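PDB 4ZOY: Sqt1 from Chaetomium thermophilum, which probably acts as a dedicated WD40-repeat chaperone that captures a nascent ribosomal protein during its synthesis, in support of ribosome biogenesis. Local coordinates for residues 35-40 / 44-49; 112-117 / 167-172; 404-409 / 460-465. All blocks are in the same frame, centred on the assembly; numbering follows the deposited sequence.

Contact 1 of 3, residues 35-40 / 44-49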
ATOM      1  N   GLY A  35      -0.116  13.500   7.468  1.00 14.90           N
ATOM      2  CA  GLY A  35      -0.556  14.265   6.324  1.00 14.74           C
ATOM      3  C   GLY A  35      -0.111  15.709   6.302  1.00 16.12           C
ATOM      4  O   GLY A  35       0.994  16.057   6.761  1.00 16.71           O
ATOM      5  N   SER A  36      -1.000  16.532   5.759  1.00 16.46           N
ATOM      6  CA  SER A  36      -0.747  17.947   5.508  1.00 17.38           C
ATOM      7  C   SER A  36      -1.456  18.802   6.544  1.00 18.05           C
ATOM      8  O   SER A  36      -2.567  18.483   6.957  1.00 18.54           O
ATOM      9  CB  SER A  36      -1.216  18.310   4.104  1.00 18.74           C
ATOM     10  OG  SER A  36      -1.249  19.727   3.927  1.00 20.47           O
ATOM     11  N   GLU A  37      -0.825  19.895   6.956  1.00 17.84           N
ATOM     12  CA  GLU A  37      -1.459  20.787   7.920  1.00 18.18           C
ATOM     13  C   GLU A  37      -2.113  21.986   7.263  1.00 21.02           C
ATOM     14  O   GLU A  37      -2.633  22.862   7.954  1.00 23.26           O
ATOM     15  CB  GLU A  37      -0.446  21.256   8.959  1.00 20.46           C
ATOM     16  CG  GLU A  37      -0.017  20.156   9.918  1.00 19.13           C
ATOM     17  CD  GLU A  37      -1.122  19.737  10.875  1.00 22.12           C
ATOM     18  OE1 GLU A  37      -2.018  18.957  10.474  1.00 22.71           O
ATOM     19  OE2 GLU A  37      -1.095  20.180  12.039  1.00 23.40           O
ATOM     20  N   GLY A  38      -2.119  22.012   5.938  1.00 18.34           N
ATOM     21  CA  GLY A  38      -2.763  23.092   5.215  1.00 22.82           C
ATOM     22  C   GLY A  38      -2.297  23.221   3.784  1.00 21.39           C
ATOM     23  O   GLY A  38      -1.430  22.475   3.334  1.00 25.39           O
ATOM     24  N   ASP A  39      -2.866  24.184   3.067  1.00 25.45           N
ATOM     25  CA  ASP A  39      -2.586  24.314   1.642  1.00 28.07           C
ATOM     26  C   ASP A  39      -1.646  25.457   1.299  1.00 27.16           C
ATOM     27  O   ASP A  39      -1.294  25.633   0.137  1.00 31.62           O
ATOM     28  CB  ASP A  39      -3.891  24.473   0.877  1.00 29.14           C
ATOM     29  CG  ASP A  39      -4.777  23.265   1.017  1.00 23.82           C
ATOM     30  OD1 ASP A  39      -4.312  22.144   0.718  1.00 27.40           O
ATOM     31  OD2 ASP A  39      -5.935  23.429   1.452  1.00 21.34           O
ATOM     32  N   ALA A  40      -1.248  26.221   2.308  1.00 25.23           N
ATOM     33  CA  ALA A  40      -0.232  27.248   2.111  1.00 32.58           C
ATOM     34  C   ALA A  40       1.044  26.595   1.593  1.00 39.57           C
ATOM     35  O   ALA A  40       1.330  25.439   1.914  1.00 33.93           O
ATOM     36  CB  ALA A  40       0.034  27.995   3.402  1.00 32.60           C
ATOM     37  N   PRO A  44       3.377  22.866   7.080  1.00 22.24           N
ATOM     38  CA  PRO A  44       4.171  21.710   7.500  1.00 24.42           C
ATOM     39  C   PRO A  44       3.384  20.412   7.412  1.00 22.58           C
ATOM     40  O   PRO A  44       2.179  20.423   7.167  1.00 23.61           O
ATOM     41  CB  PRO A  44       4.521  22.035   8.952  1.00 25.42           C
ATOM     42  CG  PRO A  44       3.367  22.879   9.417  1.00 27.51           C
ATOM     43  CD  PRO A  44       2.946  23.689   8.226  1.00 24.87           C
ATOM     44  N   GLY A  45       4.085  19.301   7.591  1.00 19.72           N
ATOM     45  CA  GLY A  45       3.430  18.014   7.717  1.00 19.18           C
ATOM     46  C   GLY A  45       3.303  17.681   9.186  1.00 20.65           C
ATOM     47  O   GLY A  45       3.996  18.254  10.032  1.00 24.67           O
ATOM     48  N   LYS A  46       2.412  16.750   9.498  1.00 17.75           N
ATOM     49  CA  LYS A  46       2.171  16.352  10.867  1.00 17.52           C
ATOM     50  C   LYS A  46       1.729  14.905  10.898  1.00 17.76           C
ATOM     51  O   LYS A  46       0.954  14.458  10.041  1.00 18.29           O
ATOM     52  CB  LYS A  46       1.104  17.236  11.515  1.00 20.12           C
ATOM     53  CG  LYS A  46       0.801  16.918  12.968  1.00 25.14           C
ATOM     54  CD  LYS A  46       1.865  17.489  13.883  1.00 26.65           C
ATOM     55  CE  LYS A  46       1.430  17.434  15.335  1.00 32.12           C
ATOM     56  NZ  LYS A  46       2.417  18.108  16.234  1.00 35.21           N
ATOM     57  N   GLY A  47       2.204  14.185  11.903  1.00 18.40           N
ATOM     58  CA  GLY A  47       1.772  12.824  12.110  1.00 18.84           C
ATOM     59  C   GLY A  47       1.376  12.592  13.551  1.00 19.77           C
ATOM     60  O   GLY A  47       1.748  13.357  14.449  1.00 20.35           O
ATOM     61  N   TYR A  48       0.626  11.525  13.773  1.00 17.23           N
ATOM     62  CA  TYR A  48       0.207  11.130  15.103  1.00 18.35           C
ATOM     63  C   TYR A  48       0.275   9.624  15.253  1.00 21.92           C
ATOM     64  O   TYR A  48       0.141   8.889  14.269  1.00 21.89           O
ATOM     65  CB  TYR A  48      -1.217  11.607  15.391  1.00 19.12           C
ATOM     66  CG  TYR A  48      -1.370  13.103  15.484  1.00 18.60           C
ATOM     67  CD1 TYR A  48      -1.077  13.772  16.668  1.00 22.03           C
ATOM     68  CD2 TYR A  48      -1.816  13.842  14.399  1.00 19.10           C
ATOM     69  CE1 TYR A  48      -1.221  15.149  16.762  1.00 22.39           C
ATOM     70  CE2 TYR A  48      -1.967  15.223  14.480  1.00 23.44           C
ATOM     71  CZ  TYR A  48      -1.666  15.863  15.668  1.00 22.63           C
ATOM     72  OH  TYR A  48      -1.812  17.230  15.761  1.00 24.28           O
ATOM     73  N   VAL A  49       0.485   9.156  16.477  1.00 18.86           N
ATOM     74  CA  VAL A  49       0.284   7.750  16.768  1.00 19.59           C
ATOM     75  C   VAL A  49      -0.935   7.623  17.661  1.00 24.04           C
ATOM     76  O   VAL A  49      -1.076   8.357  18.643  1.00 22.72           O
ATOM     77  CB  VAL A  49       1.503   7.103  17.443  1.00 22.75           C
ATOM     78  CG1 VAL A  49       1.238   5.619  17.673  1.00 24.61           C
ATOM     79  CG2 VAL A  49       2.743   7.309  16.586  1.00 23.46           C
TER
HETATM   80  O   HOH W   1       1.628  20.432   3.918  1.00 26.54           O
HETATM   81  O   HOH W   2      -2.436  18.897  13.816  1.00 25.31           O

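Contact 2 of 3, residues 112-117 / 167-172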
ATOM      1  N   GLY A 112      10.970  15.148   1.365  1.00 22.27           N
ATOM      2  CA  GLY A 112      12.043  14.197   1.134  1.00 20.94           C
ATOM      3  C   GLY A 112      12.657  13.650   2.409  1.00 23.10           C
ATOM      4  O   GLY A 112      13.547  12.794   2.368  1.00 20.41           O
ATOM      5  N   ARG A 113      12.197  14.140   3.557  1.00 20.26           N
ATOM      6  CA  ARG A 113      12.727  13.669   4.826  1.00 21.59           C
ATOM      7  C   ARG A 113      12.183  12.298   5.190  1.00 23.08           C
ATOM      8  O   ARG A 113      10.975  12.052   5.113  1.00 21.06           O
ATOM      9  CB  ARG A 113      12.403  14.650   5.954  1.00 25.12           C
ATOM     10  CG  ARG A 113      13.000  16.027   5.780  1.00 27.38           C
ATOM     11  CD  ARG A 113      12.598  16.927   6.940  1.00 30.15           C
ATOM     12  NE  ARG A 113      12.527  18.327   6.531  1.00 33.84           N
ATOM     13  CZ  ARG A 113      13.547  19.173   6.604  1.00 38.45           C
ATOM     14  NH1 ARG A 113      14.716  18.759   7.070  1.00 41.99           N
ATOM     15  NH2 ARG A 113      13.403  20.429   6.209  1.00 39.98           N
ATOM     16  N   MET A 114      13.087  11.410   5.582  1.00 21.51           N
ATOM     17  CA  MET A 114      12.727  10.143   6.182  1.00 19.60           C
ATOM     18  C   MET A 114      13.120  10.187   7.654  1.00 24.28           C
ATOM     19  O   MET A 114      14.304  10.232   7.986  1.00 25.11           O
ATOM     20  CB  MET A 114      13.416   8.975   5.467  1.00 19.99           C
ATOM     21  CG  MET A 114      13.029   7.628   6.029  1.00 19.58           C
ATOM     22  SD  MET A 114      13.857   6.198   5.274  1.00 22.65           S
ATOM     23  CE  MET A 114      15.531   6.395   5.916  1.00 20.05           C
ATOM     24  N   ARG A 115      12.129  10.203   8.539  1.00 18.56           N
ATOM     25  CA  ARG A 115      12.408  10.274   9.970  1.00 19.30           C
ATOM     26  C   ARG A 115      12.182   8.926  10.612  1.00 18.38           C
ATOM     27  O   ARG A 115      11.135   8.297  10.425  1.00 19.08           O
ATOM     28  CB  ARG A 115      11.550  11.350  10.640  1.00 19.86           C
ATOM     29  CG  ARG A 115      11.905  12.736  10.138  1.00 20.99           C
ATOM     30  CD  ARG A 115      11.059  13.836  10.762  1.00 24.12           C
ATOM     31  NE  ARG A 115      11.170  13.896  12.214  1.00 27.91           N
ATOM     32  CZ  ARG A 115      12.118  14.562  12.866  1.00 27.60           C
ATOM     33  NH1 ARG A 115      13.060  15.208  12.193  1.00 29.67           N
ATOM     34  NH2 ARG A 115      12.126  14.572  14.193  1.00 26.14           N
ATOM     35  N   VAL A 116      13.184   8.480  11.365  1.00 18.31           N
ATOM     36  CA  VAL A 116      13.181   7.161  11.974  1.00 19.72           C
ATOM     37  C   VAL A 116      13.017   7.231  13.493  1.00 22.23           C
ATOM     38  O   VAL A 116      13.805   7.886  14.188  1.00 23.56           O
ATOM     39  CB  VAL A 116      14.484   6.398  11.643  1.00 20.78           C
ATOM     40  CG1 VAL A 116      14.510   5.053  12.346  1.00 23.26           C
ATOM     41  CG2 VAL A 116      14.648   6.248  10.129  1.00 20.09           C
ATOM     42  N   TYR A 117      11.993   6.549  13.994  1.00 21.64           N
ATOM     43  CA  TYR A 117      11.688   6.500  15.418  1.00 20.97           C
ATOM     44  C   TYR A 117      11.783   5.081  15.942  1.00 23.97           C
ATOM     45  O   TYR A 117      11.221   4.157  15.346  1.00 21.34           O
ATOM     46  CB  TYR A 117      10.277   7.040  15.697  1.00 21.34           C
ATOM     47  CG  TYR A 117      10.055   8.483  15.293  1.00 22.37           C
ATOM     48  CD1 TYR A 117       9.744   8.824  13.981  1.00 23.11           C
ATOM     49  CD2 TYR A 117      10.139   9.505  16.229  1.00 25.27           C
ATOM     50  CE1 TYR A 117       9.538  10.135  13.607  1.00 22.73           C
ATOM     51  CE2 TYR A 117       9.940  10.820  15.865  1.00 24.43           C
ATOM     52  CZ  TYR A 117       9.641  11.134  14.558  1.00 26.88           C
ATOM     53  OH  TYR A 117       9.444  12.446  14.202  1.00 25.16           O
ATOM     54  N   TRP A 167      15.277   3.658  -2.997  1.00 15.89           N
ATOM     55  CA  TRP A 167      16.258   3.468  -1.933  1.00 15.45           C
ATOM     56  C   TRP A 167      15.834   2.336  -1.016  1.00 17.15           C
ATOM     57  O   TRP A 167      14.652   2.211  -0.669  1.00 16.47           O
ATOM     58  CB  TRP A 167      16.426   4.766  -1.133  1.00 17.35           C
ATOM     59  CG  TRP A 167      16.985   5.887  -1.953  1.00 16.20           C
ATOM     60  CD1 TRP A 167      16.346   6.579  -2.948  1.00 18.64           C
ATOM     61  CD2 TRP A 167      18.306   6.444  -1.862  1.00 18.58           C
ATOM     62  NE1 TRP A 167      17.191   7.520  -3.484  1.00 20.70           N
ATOM     63  CE2 TRP A 167      18.395   7.462  -2.831  1.00 18.88           C
ATOM     64  CE3 TRP A 167      19.414   6.182  -1.048  1.00 20.22           C
ATOM     65  CZ2 TRP A 167      19.558   8.218  -3.018  1.00 20.90           C
ATOM     66  CZ3 TRP A 167      20.567   6.939  -1.232  1.00 22.11           C
ATOM     67  CH2 TRP A 167      20.626   7.942  -2.206  1.00 21.55           C
ATOM     68  N   VAL A 168      16.790   1.505  -0.617  1.00 15.08           N
ATOM     69  CA  VAL A 168      16.541   0.480   0.377  1.00 13.73           C
ATOM     70  C   VAL A 168      17.451   0.728   1.574  1.00 16.29           C
ATOM     71  O   VAL A 168      18.666   0.818   1.414  1.00 15.95           O
ATOM     72  CB  VAL A 168      16.780  -0.941  -0.191  1.00 13.03           C
ATOM     73  CG1 VAL A 168      16.494  -1.985   0.869  1.00 14.36           C
ATOM     74  CG2 VAL A 168      15.910  -1.168  -1.437  1.00 17.58           C
ATOM     75  N   PHE A 169      16.853   0.869   2.755  1.00 16.00           N
ATOM     76  CA  PHE A 169      17.597   1.163   3.975  1.00 14.40           C
ATOM     77  C   PHE A 169      17.413   0.050   4.972  1.00 15.58           C
ATOM     78  O   PHE A 169      16.337  -0.551   5.046  1.00 16.74           O
ATOM     79  CB  PHE A 169      17.122   2.463   4.641  1.00 17.46           C
ATOM     80  CG  PHE A 169      17.239   3.676   3.786  1.00 16.29           C
ATOM     81  CD1 PHE A 169      18.437   4.373   3.710  1.00 19.47           C
ATOM     82  CD2 PHE A 169      16.141   4.154   3.072  1.00 15.97           C
ATOM     83  CE1 PHE A 169      18.550   5.519   2.924  1.00 20.99           C
ATOM     84  CE2 PHE A 169      16.245   5.290   2.290  1.00 18.33           C
ATOM     85  CZ  PHE A 169      17.453   5.981   2.210  1.00 20.05           C
ATOM     86  N   THR A 170      18.441  -0.195   5.785  1.00 15.82           N
ATOM     87  CA  THR A 170      18.269  -1.085   6.919  1.00 17.86           C
ATOM     88  C   THR A 170      18.536  -0.308   8.206  1.00 17.99           C
ATOM     89  O   THR A 170      19.490   0.461   8.288  1.00 19.90           O
ATOM     90  CB  THR A 170      19.171  -2.326   6.802  1.00 21.62           C
ATOM     91  OG1 THR A 170      18.671  -3.140   5.732  1.00 23.78           O
ATOM     92  CG2 THR A 170      19.121  -3.139   8.072  1.00 21.95           C
ATOM     93  N   LEU A 171      17.644  -0.493   9.174  1.00 17.62           N
ATOM     94  CA  LEU A 171      17.670   0.250  10.430  1.00 17.92           C
ATOM     95  C   LEU A 171      18.331  -0.649  11.462  1.00 23.54           C
ATOM     96  O   LEU A 171      17.723  -1.585  11.975  1.00 22.56           O
ATOM     97  CB  LEU A 171      16.245   0.668  10.831  1.00 17.36           C
ATOM     98  CG  LEU A 171      15.538   1.421   9.690  1.00 23.06           C
ATOM     99  CD1 LEU A 171      14.164   1.937  10.105  1.00 24.43           C
ATOM    100  CD2 LEU A 171      16.386   2.568   9.142  1.00 22.98           C
ATOM    101  N   ASP A 172      19.608  -0.378  11.717  1.00 32.23           N
ATOM    102  CA  ASP A 172      20.451  -1.273  12.503  1.00 30.61           C
ATOM    103  C   ASP A 172      21.601  -0.510  13.152  1.00 36.13           C
ATOM    104  O   ASP A 172      22.272   0.296  12.502  1.00 41.63           O
ATOM    105  CB  ASP A 172      20.982  -2.406  11.608  1.00 32.65           C
ATOM    106  CG  ASP A 172      21.879  -3.395  12.347  1.00 40.80           C
ATOM    107  OD1 ASP A 172      22.160  -3.215  13.557  1.00 37.19           O
ATOM    108  OD2 ASP A 172      22.293  -4.383  11.703  1.00 30.27           O
TER

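Contact 3 of 3, residues 404-409 / 460-465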
ATOM      1  N   VAL A 404     -15.993   3.168   2.515  1.00 12.88           N
ATOM      2  CA  VAL A 404     -15.201   1.941   2.566  1.00 12.61           C
ATOM      3  C   VAL A 404     -16.157   0.781   2.360  1.00 15.24           C
ATOM      4  O   VAL A 404     -17.247   0.755   2.930  1.00 14.82           O
ATOM      5  CB  VAL A 404     -14.461   1.787   3.907  1.00 13.60           C
ATOM      6  CG1 VAL A 404     -13.610   0.511   3.908  1.00 14.04           C
ATOM      7  CG2 VAL A 404     -13.607   3.005   4.179  1.00 16.94           C
ATOM      8  N   ARG A 405     -15.771  -0.172   1.520  1.00 14.32           N
ATOM      9  CA  ARG A 405     -16.640  -1.307   1.244  1.00 12.88           C
ATOM     10  C   ARG A 405     -15.901  -2.619   1.378  1.00 13.39           C
ATOM     11  O   ARG A 405     -14.679  -2.666   1.286  1.00 14.52           O
ATOM     12  CB  ARG A 405     -17.256  -1.186  -0.155  1.00 15.07           C
ATOM     13  CG  ARG A 405     -18.251  -0.038  -0.275  1.00 15.52           C
ATOM     14  CD  ARG A 405     -19.085  -0.060  -1.544  1.00 16.14           C
ATOM     15  NE  ARG A 405     -20.131   0.957  -1.426  1.00 17.40           N
ATOM     16  CZ  ARG A 405     -19.996   2.212  -1.836  1.00 16.39           C
ATOM     17  NH1 ARG A 405     -18.885   2.611  -2.437  1.00 15.02           N
ATOM     18  NH2 ARG A 405     -20.986   3.082  -1.647  1.00 20.43           N
ATOM     19  N   ARG A 406     -16.649  -3.694   1.610  1.00 14.03           N
ATOM     20  CA  ARG A 406     -16.023  -5.000   1.590  1.00 14.26           C
ATOM     21  C   ARG A 406     -16.829  -5.906   0.687  1.00 17.71           C
ATOM     22  O   ARG A 406     -18.069  -5.869   0.679  1.00 16.18           O
ATOM     23  CB  ARG A 406     -15.896  -5.590   2.971  1.00 17.11           C
ATOM     24  CG  ARG A 406     -15.111  -6.896   2.893  1.00 20.91           C
ATOM     25  CD  ARG A 406     -14.719  -7.346   4.221  1.00 19.08           C
ATOM     26  NE  ARG A 406     -13.751  -6.471   4.856  1.00 16.34           N
ATOM     27  CZ  ARG A 406     -13.523  -6.479   6.162  1.00 15.37           C
ATOM     28  NH1 ARG A 406     -14.242  -7.281   6.952  1.00 18.12           N
ATOM     29  NH2 ARG A 406     -12.602  -5.706   6.687  1.00 16.91           N
ATOM     30  N   TRP A 407     -16.099  -6.705  -0.081  1.00 15.73           N
ATOM     31  CA  TRP A 407     -16.652  -7.479  -1.174  1.00 15.66           C
ATOM     32  C   TRP A 407     -16.326  -8.945  -1.009  1.00 15.76           C
ATOM     33  O   TRP A 407     -15.218  -9.302  -0.593  1.00 16.38           O
ATOM     34  CB  TRP A 407     -16.095  -7.001  -2.513  1.00 15.61           C
ATOM     35  CG  TRP A 407     -16.170  -5.529  -2.711  1.00 15.17           C
ATOM     36  CD1 TRP A 407     -15.225  -4.607  -2.375  1.00 16.27           C
ATOM     37  CD2 TRP A 407     -17.248  -4.810  -3.306  1.00 15.78           C
ATOM     38  NE1 TRP A 407     -15.650  -3.351  -2.727  1.00 13.07           N
ATOM     39  CE2 TRP A 407     -16.895  -3.447  -3.292  1.00 14.58           C
ATOM     40  CE3 TRP A 407     -18.488  -5.183  -3.834  1.00 17.80           C
ATOM     41  CZ2 TRP A 407     -17.727  -2.458  -3.796  1.00 17.16           C
ATOM     42  CZ3 TRP A 407     -19.314  -4.203  -4.337  1.00 19.16           C
ATOM     43  CH2 TRP A 407     -18.931  -2.856  -4.315  1.00 17.96           C
ATOM     44  N   ASP A 408     -17.309  -9.771  -1.343  1.00 15.57           N
ATOM     45  CA  ASP A 408     -17.163 -11.216  -1.462  1.00 15.42           C
ATOM     46  C   ASP A 408     -16.917 -11.519  -2.936  1.00 14.76           C
ATOM     47  O   ASP A 408     -17.803 -11.332  -3.768  1.00 17.31           O
ATOM     48  CB  ASP A 408     -18.438 -11.892  -0.920  1.00 15.92           C
ATOM     49  CG  ASP A 408     -18.552 -13.370  -1.260  1.00 17.60           C
ATOM     50  OD1 ASP A 408     -17.603 -13.997  -1.770  1.00 16.38           O
ATOM     51  OD2 ASP A 408     -19.649 -13.905  -0.979  1.00 19.81           O
ATOM     52  N   LEU A 409     -15.712 -11.985  -3.259  1.00 14.59           N
ATOM     53  CA  LEU A 409     -15.313 -12.136  -4.658  1.00 14.79           C
ATOM     54  C   LEU A 409     -15.496 -13.554  -5.194  1.00 17.19           C
ATOM     55  O   LEU A 409     -14.965 -13.881  -6.251  1.00 18.45           O
ATOM     56  CB  LEU A 409     -13.851 -11.709  -4.843  1.00 14.98           C
ATOM     57  CG  LEU A 409     -13.528 -10.253  -4.470  1.00 17.47           C
ATOM     58  CD1 LEU A 409     -12.088  -9.941  -4.843  1.00 18.46           C
ATOM     59  CD2 LEU A 409     -14.484  -9.262  -5.129  1.00 19.20           C
ATOM     60  N   PHE A 460      -6.395   3.139   4.257  1.00 12.94           N
ATOM     61  CA  PHE A 460      -6.888   2.441   5.428  1.00 12.70           C
ATOM     62  C   PHE A 460      -5.937   1.323   5.831  1.00 14.18           C
ATOM     63  O   PHE A 460      -5.105   0.871   5.039  1.00 13.73           O
ATOM     64  CB  PHE A 460      -8.302   1.868   5.202  1.00 14.73           C
ATOM     65  CG  PHE A 460      -8.372   0.794   4.151  1.00 13.79           C
ATOM     66  CD1 PHE A 460      -8.152  -0.533   4.492  1.00 14.01           C
ATOM     67  CD2 PHE A 460      -8.671   1.109   2.839  1.00 14.71           C
ATOM     68  CE1 PHE A 460      -8.202  -1.535   3.531  1.00 13.20           C
ATOM     69  CE2 PHE A 460      -8.731   0.120   1.873  1.00 12.83           C
ATOM     70  CZ  PHE A 460      -8.495  -1.206   2.225  1.00 14.11           C
ATOM     71  N   VAL A 461      -6.061   0.908   7.082  1.00 14.43           N
ATOM     72  CA  VAL A 461      -5.519  -0.370   7.529  1.00 12.74           C
ATOM     73  C   VAL A 461      -6.643  -1.178   8.161  1.00 13.21           C
ATOM     74  O   VAL A 461      -7.649  -0.620   8.605  1.00 13.64           O
ATOM     75  CB  VAL A 461      -4.370  -0.192   8.539  1.00 11.92           C
ATOM     76  CG1 VAL A 461      -3.162   0.483   7.881  1.00 14.84           C
ATOM     77  CG2 VAL A 461      -4.835   0.608   9.766  1.00 13.55           C
ATOM     78  N   GLN A 462      -6.484  -2.497   8.212  1.00 13.18           N
ATOM     79  CA  GLN A 462      -7.559  -3.350   8.703  1.00 14.01           C
ATOM     80  C   GLN A 462      -7.051  -4.536   9.515  1.00 13.73           C
ATOM     81  O   GLN A 462      -7.808  -5.477   9.769  1.00 15.95           O
ATOM     82  CB  GLN A 462      -8.417  -3.856   7.542  1.00 13.01           C
ATOM     83  CG  GLN A 462      -7.656  -4.705   6.512  1.00 12.35           C
ATOM     84  CD  GLN A 462      -8.531  -5.152   5.357  1.00 14.85           C
ATOM     85  OE1 GLN A 462      -9.758  -5.238   5.478  1.00 14.80           O
ATOM     86  NE2 GLN A 462      -7.906  -5.436   4.219  1.00 14.82           N
ATOM     87  N   GLY A 463      -5.791  -4.493   9.922  1.00 16.45           N
ATOM     88  CA  GLY A 463      -5.241  -5.549  10.763  1.00 16.63           C
ATOM     89  C   GLY A 463      -5.199  -6.887  10.058  1.00 19.93           C
ATOM     90  O   GLY A 463      -5.331  -6.960   8.853  1.00 20.88           O
ATOM     91  N   GLU A 464      -5.030  -7.956  10.823  1.00 20.94           N
ATOM     92  CA  GLU A 464      -4.989  -9.292  10.240  1.00 21.22           C
ATOM     93  C   GLU A 464      -6.375  -9.827   9.899  1.00 16.45           C
ATOM     94  O   GLU A 464      -6.548 -10.527   8.902  1.00 18.24           O
ATOM     95  CB  GLU A 464      -4.290 -10.260  11.197  1.00 24.08           C
ATOM     96  CG  GLU A 464      -2.791 -10.045  11.308  1.00 36.30           C
ATOM     97  CD  GLU A 464      -2.052 -10.491  10.068  1.00 41.86           C
ATOM     98  OE1 GLU A 464      -2.563 -11.388   9.364  1.00 44.13           O
ATOM     99  OE2 GLU A 464      -0.968  -9.937   9.791  1.00 56.19           O
ATOM    100  N   THR A 465      -7.367  -9.483  10.711  1.00 15.17           N
ATOM    101  CA  THR A 465      -8.682 -10.099  10.578  1.00 15.78           C
ATOM    102  C   THR A 465      -9.707  -9.260   9.850  1.00 15.59           C
ATOM    103  O   THR A 465     -10.789  -9.743   9.550  1.00 15.22           O
ATOM    104  CB  THR A 465      -9.288 -10.431  11.946  1.00 17.72           C
ATOM    105  OG1 THR A 465      -9.505  -9.212  12.668  1.00 20.03           O
ATOM    106  CG2 THR A 465      -8.363 -11.358  12.747  1.00 24.60           C
TER
HETATM  107  O   HOH W   3     -13.448  -9.047   9.076  1.00 17.32           O

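Contact 1 of 3, residues 35-40 / 44-49
P44 starts its side of the hairpin by offering its carbonyl to the turn: E37 N donates to P44 O at 3.1 Å, while the E37 CB lies alongside the proline ring. The same oxygen also receives a hydrogen bond from a water that binds S36 OG, and S36 OG in turn accepts from G38 N at 3.2 Å, an ST turn that shapes the chain as it leaves the strand. At G45 the backbones draw together in a non-hydrogen-bonded pair with S36, and the lack of a side chain lets G45 CA come within 3.3 Å of G35 O in a CA-H...O contact. K46 follows as the hydrogen-bonded partner of G35: G35 N donates to K46 O at 2.9 Å, and K46 N returns the bond to G35 O at 3.2 Å. The K46 side chain is the main counterpart of E37. With CG anti to the carbonyl carbon and the chain bent at chi2 (-70°), E37 curls back over the hairpin until its CD rests 3.4 Å from K46 CB. Only CB and CG of the lysine pack against the glutamate; its amine leads off to salt bridges with E84 and D86, and E37 OE1 is taken by the backbone N of K15. Y48 closes the walk through a water at its ring edge, to which Y48 OH donates and which donates to E37 OE2, at 2.6 Å, tying the carboxylate to the strand. The hairpin formed by strands 30-36 and 45-51 makes up the middle of a four-stranded antiparallel blade, flanked by strand 18-23 beside 30-36 and by strand 83-85 beside 45-51.

Contact 2 of 3, residues 112-117 / 167-172
Y117 OH is gripped by R115 on one face of a strand whose other face sends M114 against F169 and V116 against L171. R115 NE donates to Y117 OH at 3.0 Å, almost straight (166°) and in the guanidinium plane, with a weak second bond from NH2; a salt bridge to E135 and a cation-pi contact with F132 hold the arginine further. Across the contact, by contrast, all is apolar. M114 reaches out with CG anti to the backbone N, then bends at chi3 (71°), which lays its methyl over one face of F169: CE stands 3.8 Å from the ring centroid, 15° off the ring normal. This is a CH-pi contact, and SD, placed obliquely beside it, adds a Met-aromatic component. Further along, V116 and L171 meet tip to tip, V116 CG1 lying 3.9 Å from L171 CD1. An alanine at F169 would strip the aromatic face from the methionine, which is likely to leave the M114 methyl free to turn and a gap between the two strands. The contact thus joins third strands of successive propeller blades, 114-120 and 166-171, with V106 of strand 104-109 and L159 of strand 156-161 packed against M114, F104 of strand 104-109 against L171, and V180 of strand 180-186 touching F169.

Contact 3 of 3, residues 404-409 / 460-465
R406 and Q462 carry this contact, their side chains crossing obliquely, R406 on strand 404-408 and Q462 in the loop just after strand 457-461. The arginine starts with CG anti to its main-chain N, then turns at chi3 (-67°), bringing the guanidinium round toward the glutamine. R406 NH2 donates to Q462 OE1 at 3.1 Å, but the bond is weak, bent to 129° at the hydrogen, and the guanidinium and amide planes stand 44° apart. Both groups have stronger holds. R406 NH2 also donates to the backbone O of G466, and R406 NE to T396 OG1. That threonine hydroxyl is in turn hydrogen-bonded to Q462 OE1, so T396 bridges the two side chains. With Q462 NE2 bonded to a carboxylate oxygen of E380, the orientation of the amide is settled from both ends, and the negative charge of E380 may help to polarise it. R406 NH1 adds a weak 2.9 Å bond to a water, which donates to T465 O at 2.8 Å and so carries the arginine's grip on to the loop after the strand.

Beside this polar cluster V404 turns toward F460, though loosely: V404 CG1 and F460 CD2 lie 5.1 Å apart, and Q462 NE2 sits in plane at the edge of the same ring. Immediately after R406 come W407 and D408, the WD pair from which such repeats take their name, and W407 NE1 bonds S397 OG on the neighbouring strand. The arrangement is that of adjacent blades in a WD40 beta-propeller, here the third strand of one blade facing the first strand, and the loop after it, of the blade that strand 9-11 completes, the usual N-to-C closure of the ring.

How the contacts relate
Contact 1 works inside a single blade, whereas contacts 2 and 3 each join neighbouring blades, and the chemistry follows. Within the hairpin of 35-40 and 44-49, partly buried, paired main-chain bonds do the joining. The interblade contacts are buried and rely chiefly on side chains: contact 2 is wholly apolar, and contact 3 rests on a polar network of arginine, glutamine and threonine. Waters join contacts 1 and 3 but not 2. Contacts 2 and 3 lie on opposite sides of the chain's centre, their centres about 29 Å apart, so the blade interface differs in chemistry at these two points of the ring. Contact 1 lies in the blade just before the two that contact 2 joins.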